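Local coordinates for protein beta-hexosaminidase Amuc_2018 (Akkermansia muciniphila, PDB 6JEB) that hydrolyses terminal non-reducing N-acetylhexosamine residues from N-acetyl-beta-D-hexosaminides such as N-glycans and chitobiose, at residues Leu95-Ala100 with Leu124-Thr129; Arg101-Ala106 with Gly163-Gln168. One frame throughout, in Å; residues are numbered along the deposited sequence.

In the fold
Contact 1 joins the two strands of the first beta-alpha-beta unit of the family 20 catalytic domain, an eight-stranded parallel TIM barrel; contact 2 brings the loop between the first of these strands and helix 106-118 against the entry to helix 167-178. Residues 95-100 end strand 92-97, residues 101-106 carry the chain on to helix 106-118, residues 124-129 end strand 123-127, and residues 163-168 come last, so the segments of the two contacts alternate in sequence. Contact 1 lies in the barrel wall and contact 2 nearer the periphery, their centres about 10 Å apart. They touch where Pro99 meets Tyr165 and Val97 meets Ile104. Substrate-binding Arg101 begins the loop of contact 2, directly after segment 95-100.

Contact 1: Leu95-Ala100 with Leu124-Thr129; sequences LMVDPA and LHLHLT
Met96 and His125 lie side by side on neighbouring parallel strands of the TIM barrel, the first two in sequence, joined by a right-handed beta-alpha-beta crossover through helix 106-118. The Met96 side chain starts with CB 3.6 Å from His125 ND1. With CG anti to the backbone N (chi1 -177°), the next atom rests over the centre of the imidazole in a CH-pi contact, 3.3 Å from the ring centroid. SD stays over the same ring face, 3.9 Å from that centroid, and the bend at chi3 leaves CE near His127 CB. The His125 ring also stacks on His253, and its ND1 and NE2 bond to His396 and Glu187; an alanine here would probably leave His396 without this partner and Glu187 with one bond fewer, and open a gap beneath Met96 CG and SD. On the other sheet face, Val97 CG2 meets Leu126 CD2 at 3.6 Å. Backbone bonds run from His125 N to Leu95 O, Val97 N to His125 O, His127 N to Val97 O and, past the strands, Ala100 N to His127 O. His127 ND1 bonds Glu187 and NE2 the charge-relay Asp130. Asp98 OD2 is salt-bridged to Arg101, while OD1 stands at the imidazole edge, 3.3 Å from His127 CD2, the carboxylate turned 88° from the ring.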
loop_
_atom_site.group_PDB
_atom_site.type_symbol
_atom_site.label_atom_id
_atom_site.label_comp_id
_atom_site.label_asym_id
_atom_site.label_seq_id
_atom_site.Cartn_x
_atom_site.Cartn_y
_atom_site.Cartn_z
ATOM N N LEU A 95 -0.888 -3.050 0.066
ATOM C CA LEU A 95 -1.946 -2.050 0.081
ATOM C C LEU A 95 -1.445 -0.847 0.865
ATOM O O LEU A 95 -0.655 -0.989 1.808
ATOM C CB LEU A 95 -3.225 -2.573 0.767
ATOM C CG LEU A 95 -3.936 -3.746 0.090
ATOM C CD1 LEU A 95 -5.118 -4.207 0.927
ATOM C CD2 LEU A 95 -4.368 -3.390 -1.333
ATOM N N MET A 96 -1.889 0.341 0.464
ATOM C CA MET A 96 -1.588 1.564 1.196
ATOM C C MET A 96 -2.881 2.136 1.752
ATOM O O MET A 96 -3.868 2.274 1.020
ATOM C CB MET A 96 -0.925 2.613 0.300
ATOM C CG MET A 96 -0.521 3.887 1.058
ATOM S SD MET A 96 -0.514 5.338 -0.003
ATOM C CE MET A 96 -2.279 5.700 0.007
ATOM N N VAL A 97 -2.875 2.464 3.040
ATOM C CA VAL A 97 -3.966 3.214 3.649
ATOM C C VAL A 97 -3.522 4.655 3.847
ATOM O O VAL A 97 -2.325 4.969 3.883
ATOM C CB VAL A 97 -4.478 2.585 4.968
ATOM C CG1 VAL A 97 -5.146 1.250 4.689
ATOM C CG2 VAL A 97 -3.342 2.448 5.991
ATOM N N ASP A 98 -4.508 5.544 3.980
ATOM C CA ASP A 98 -4.296 6.990 3.961
ATOM C C ASP A 98 -4.931 7.617 5.199
ATOM O O ASP A 98 -5.911 8.367 5.109
ATOM C CB ASP A 98 -4.882 7.570 2.672
ATOM C CG ASP A 98 -4.641 9.064 2.512
ATOM O OD1 ASP A 98 -3.894 9.680 3.312
ATOM O OD2 ASP A 98 -5.212 9.616 1.547
ATOM N N PRO A 99 -4.378 7.342 6.385
ATOM C CA PRO A 99 -4.912 7.994 7.589
ATOM C C PRO A 99 -4.642 9.484 7.615
ATOM O O PRO A 99 -5.311 10.198 8.371
ATOM C CB PRO A 99 -4.200 7.267 8.736
ATOM C CG PRO A 99 -2.893 6.803 8.109
ATOM C CD PRO A 99 -3.274 6.414 6.697
ATOM N N ALA A 100 -3.694 9.982 6.805
ATOM C CA ALA A 100 -3.494 11.427 6.716
ATOM C C ALA A 100 -4.775 12.134 6.291
ATOM O O ALA A 100 -5.132 13.177 6.854
ATOM C CB ALA A 100 -2.370 11.747 5.730
ATOM N N LEU A 124 1.939 -3.458 4.248
ATOM C CA LEU A 124 0.967 -2.425 4.605
ATOM C C LEU A 124 1.721 -1.109 4.678
ATOM O O LEU A 124 2.609 -0.942 5.525
ATOM C CB LEU A 124 0.270 -2.712 5.936
ATOM C CG LEU A 124 -0.680 -1.597 6.393
ATOM C CD1 LEU A 124 -1.873 -1.466 5.449
ATOM C CD2 LEU A 124 -1.159 -1.824 7.824
ATOM N N HIS A 125 1.381 -0.196 3.780
ATOM C CA HIS A 125 2.026 1.103 3.665
ATOM C C HIS A 125 1.094 2.141 4.287
ATOM O O HIS A 125 -0.100 2.181 3.969
ATOM C CB HIS A 125 2.285 1.305 2.163
ATOM C CG HIS A 125 2.600 2.700 1.714
ATOM N ND1 HIS A 125 2.615 3.026 0.373
ATOM C CD2 HIS A 125 2.888 3.842 2.385
ATOM C CE1 HIS A 125 2.893 4.311 0.238
ATOM N NE2 HIS A 125 3.062 4.830 1.442
ATOM N N LEU A 126 1.623 2.921 5.236
ATOM C CA LEU A 126 0.852 3.946 5.945
ATOM C C LEU A 126 1.199 5.322 5.384
ATOM O O LEU A 126 2.310 5.824 5.598
ATOM C CB LEU A 126 1.162 3.927 7.441
ATOM C CG LEU A 126 1.022 2.596 8.172
ATOM C CD1 LEU A 126 1.432 2.754 9.639
ATOM C CD2 LEU A 126 -0.402 2.059 8.047
ATOM N N HIS A 127 0.240 5.951 4.710
ATOM C CA HIS A 127 0.419 7.323 4.238
ATOM C C HIS A 127 0.064 8.218 5.422
ATOM O O HIS A 127 -1.093 8.592 5.627
ATOM C CB HIS A 127 -0.463 7.595 3.025
ATOM C CG HIS A 127 -0.156 8.886 2.339
ATOM N ND1 HIS A 127 0.905 9.035 1.470
ATOM C CD2 HIS A 127 -0.769 10.093 2.397
ATOM C CE1 HIS A 127 0.935 10.279 1.025
ATOM N NE2 HIS A 127 -0.071 10.941 1.571
ATOM N N LEU A 128 1.072 8.521 6.242
ATOM C CA LEU A 128 0.848 9.129 7.550
ATOM C C LEU A 128 0.716 10.645 7.503
ATOM O O LEU A 128 0.231 11.237 8.479
ATOM C CB LEU A 128 2.003 8.770 8.490
ATOM C CG LEU A 128 2.062 7.305 8.941
ATOM C CD1 LEU A 128 3.450 6.962 9.483
ATOM C CD2 LEU A 128 1.002 7.013 10.000
ATOM N N THR A 129 1.182 11.287 6.427
ATOM C CA THR A 129 1.289 12.739 6.376
ATOM C C THR A 129 0.820 13.250 5.022
ATOM O O THR A 129 1.106 12.646 3.986
ATOM C CB THR A 129 2.738 13.215 6.632
ATOM O OG1 THR A 129 3.556 12.918 5.497
ATOM C CG2 THR A 129 3.342 12.538 7.860
#

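Contact 2: Arg101-Ala106 with Gly163-Gln168; sequences RHFIPA and GMYTKQ
The loop that leaves the first barrel strand for helix 106-118 meets the approach to helix 167-178 through Phe103, Ile104, Gly163 and Tyr165. Phe103 reaches across with CG anti to the backbone N (chi1 -175°), bringing one ring face over the backbone at Gly163. There Gly163 CA makes a CH-pi contact 4.0 Å from the Phe103 centroid, offset toward the rim. A CB on Gly163 would run into Phe103 CG, and at this residue's backbone angles it would also press on the preceding carbonyl oxygen. The Phe103 and Tyr165 rings meet obliquely, their planes 38° apart, with Phe103 CE1 3.3 Å above the tyrosine plane and over its centre. In this TIM-barrel catalytic domain both segments serve as loop-to-helix entries, with Pro105 and Thr166 at the N-cap positions of the helices that follow. The hydroxyl of Tyr165 donates from OH to Ile104 O in a short hydrogen bond of 2.6 Å. The donor is tilted 15° from the carbonyl plane. The same hydroxyl oxygen lies 3.6 Å from Ile104 CB, while Leu109 of helix 106-118 touches both Ile104 and Tyr165. Earlier in this loop, substrate-binding Arg101 makes salt bridges to Asp98 and Asp130.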
loop_
_atom_site.group_PDB
_atom_site.type_symbol
_atom_site.label_atom_id
_atom_site.label_comp_id
_atom_site.label_asym_id
_atom_site.label_seq_id
_atom_site.Cartn_x
_atom_site.Cartn_y
_atom_site.Cartn_z
ATOM N N ARG A 101 -5.474 11.591 5.290
ATOM C CA ARG A 101 -6.695 12.236 4.815
ATOM C C ARG A 101 -7.875 11.980 5.744
ATOM O O ARG A 101 -8.648 12.900 6.035
ATOM C CB ARG A 101 -7.019 11.777 3.392
ATOM C CG ARG A 101 -6.363 12.636 2.305
ATOM C CD ARG A 101 -4.840 12.762 2.486
ATOM N NE ARG A 101 -4.272 13.522 1.379
ATOM C CZ ARG A 101 -3.973 12.996 0.193
ATOM N NH1 ARG A 101 -4.156 11.695 -0.029
ATOM N NH2 ARG A 101 -3.491 13.765 -0.772
ATOM N N HIS A 102 -8.043 10.744 6.211
ATOM C CA HIS A 102 -9.050 10.442 7.224
ATOM C C HIS A 102 -8.455 9.423 8.173
ATOM O O HIS A 102 -8.055 8.335 7.745
ATOM C CB HIS A 102 -10.355 9.913 6.618
ATOM C CG HIS A 102 -11.267 10.993 6.126
ATOM N ND1 HIS A 102 -11.345 11.353 4.799
ATOM C CD2 HIS A 102 -12.125 11.808 6.789
ATOM C CE1 HIS A 102 -12.215 12.341 4.663
ATOM N NE2 HIS A 102 -12.699 12.640 5.856
ATOM N N PHE A 103 -8.394 9.789 9.451
ATOM C CA PHE A 103 -7.776 8.950 10.460
ATOM C C PHE A 103 -8.479 7.600 10.523
ATOM O O PHE A 103 -9.709 7.521 10.439
ATOM C CB PHE A 103 -7.900 9.662 11.808
ATOM C CG PHE A 103 -7.208 8.959 12.929
ATOM C CD1 PHE A 103 -5.819 8.861 12.957
ATOM C CD2 PHE A 103 -7.941 8.390 13.958
ATOM C CE1 PHE A 103 -5.181 8.209 13.996
ATOM C CE2 PHE A 103 -7.310 7.740 15.000
ATOM C CZ PHE A 103 -5.928 7.654 15.020
ATOM N N ILE A 104 -7.695 6.534 10.673
ATOM C CA ILE A 104 -8.232 5.183 10.791
ATOM C C ILE A 104 -7.968 4.706 12.215
ATOM O O ILE A 104 -6.806 4.464 12.578
ATOM C CB ILE A 104 -7.613 4.213 9.775
ATOM C CG1 ILE A 104 -7.642 4.800 8.353
ATOM C CG2 ILE A 104 -8.333 2.865 9.841
ATOM C CD1 ILE A 104 -6.777 4.009 7.360
ATOM N N PRO A 105 -8.996 4.545 13.042
ATOM C CA PRO A 105 -8.775 4.083 14.414
ATOM C C PRO A 105 -8.088 2.726 14.443
ATOM O O PRO A 105 -8.208 1.921 13.514
ATOM C CB PRO A 105 -10.194 4.003 14.991
ATOM C CG PRO A 105 -10.977 5.017 14.186
ATOM C CD PRO A 105 -10.403 4.910 12.789
ATOM N N ALA A 106 -7.359 2.487 15.535
ATOM C CA ALA A 106 -6.608 1.243 15.699
ATOM C C ALA A 106 -7.465 0.007 15.457
ATOM O O ALA A 106 -7.017 -0.944 14.806
ATOM C CB ALA A 106 -6.007 1.186 17.106
ATOM N N GLY A 163 -7.011 13.413 14.517
ATOM C CA GLY A 163 -6.567 12.130 15.007
ATOM C C GLY A 163 -5.064 12.013 14.922
ATOM O O GLY A 163 -4.438 12.567 14.011
ATOM N N MET A 164 -4.465 11.302 15.866
ATOM C CA MET A 164 -3.038 11.020 15.790
ATOM C C MET A 164 -2.802 9.704 16.511
ATOM O O MET A 164 -3.366 9.485 17.587
ATOM C CB MET A 164 -2.226 12.148 16.443
ATOM C CG MET A 164 -0.720 11.897 16.408
ATOM S SD MET A 164 0.264 13.272 17.027
ATOM C CE MET A 164 0.776 14.055 15.491
ATOM N N TYR A 165 -1.999 8.820 15.910
ATOM C CA TYR A 165 -1.660 7.568 16.570
ATOM C C TYR A 165 -0.749 7.839 17.758
ATOM O O TYR A 165 -0.003 8.818 17.779
ATOM C CB TYR A 165 -0.963 6.617 15.583
ATOM C CG TYR A 165 -1.899 6.236 14.468
ATOM C CD1 TYR A 165 -3.002 5.421 14.717
ATOM C CD2 TYR A 165 -1.719 6.729 13.180
ATOM C CE1 TYR A 165 -3.893 5.105 13.713
ATOM C CE2 TYR A 165 -2.601 6.414 12.168
ATOM C CZ TYR A 165 -3.688 5.606 12.439
ATOM O OH TYR A 165 -4.575 5.305 11.432
ATOM N N THR A 166 -0.831 6.980 18.767
ATOM C CA THR A 166 0.209 6.974 19.784
ATOM C C THR A 166 1.327 6.036 19.345
ATOM O O THR A 166 1.133 5.147 18.510
ATOM C CB THR A 166 -0.329 6.499 21.134
ATOM O OG1 THR A 166 -0.670 5.109 21.044
ATOM C CG2 THR A 166 -1.559 7.294 21.538
ATOM N N LYS A 167 2.513 6.242 19.926
ATOM C CA LYS A 167 3.622 5.330 19.662
ATOM C C LYS A 167 3.248 3.900 20.034
ATOM O O LYS A 167 3.574 2.955 19.308
ATOM C CB LYS A 167 4.872 5.789 20.421
ATOM C CG LYS A 167 6.102 4.911 20.203
ATOM C CD LYS A 167 7.329 5.549 20.847
ATOM C CE LYS A 167 8.538 5.452 19.951
ATOM N NZ LYS A 167 9.731 6.159 20.515
ATOM N N GLN A 168 2.539 3.730 21.152
ATOM C CA GLN A 168 2.112 2.399 21.572
ATOM C C GLN A 168 1.149 1.773 20.563
ATOM O O GLN A 168 1.231 0.568 20.282
ATOM C CB GLN A 168 1.481 2.496 22.959
ATOM C CG GLN A 168 1.244 1.174 23.643
ATOM C CD GLN A 168 0.863 1.354 25.105
ATOM O OE1 GLN A 168 1.729 1.501 25.972
ATOM N NE2 GLN A 168 -0.437 1.360 25.385
#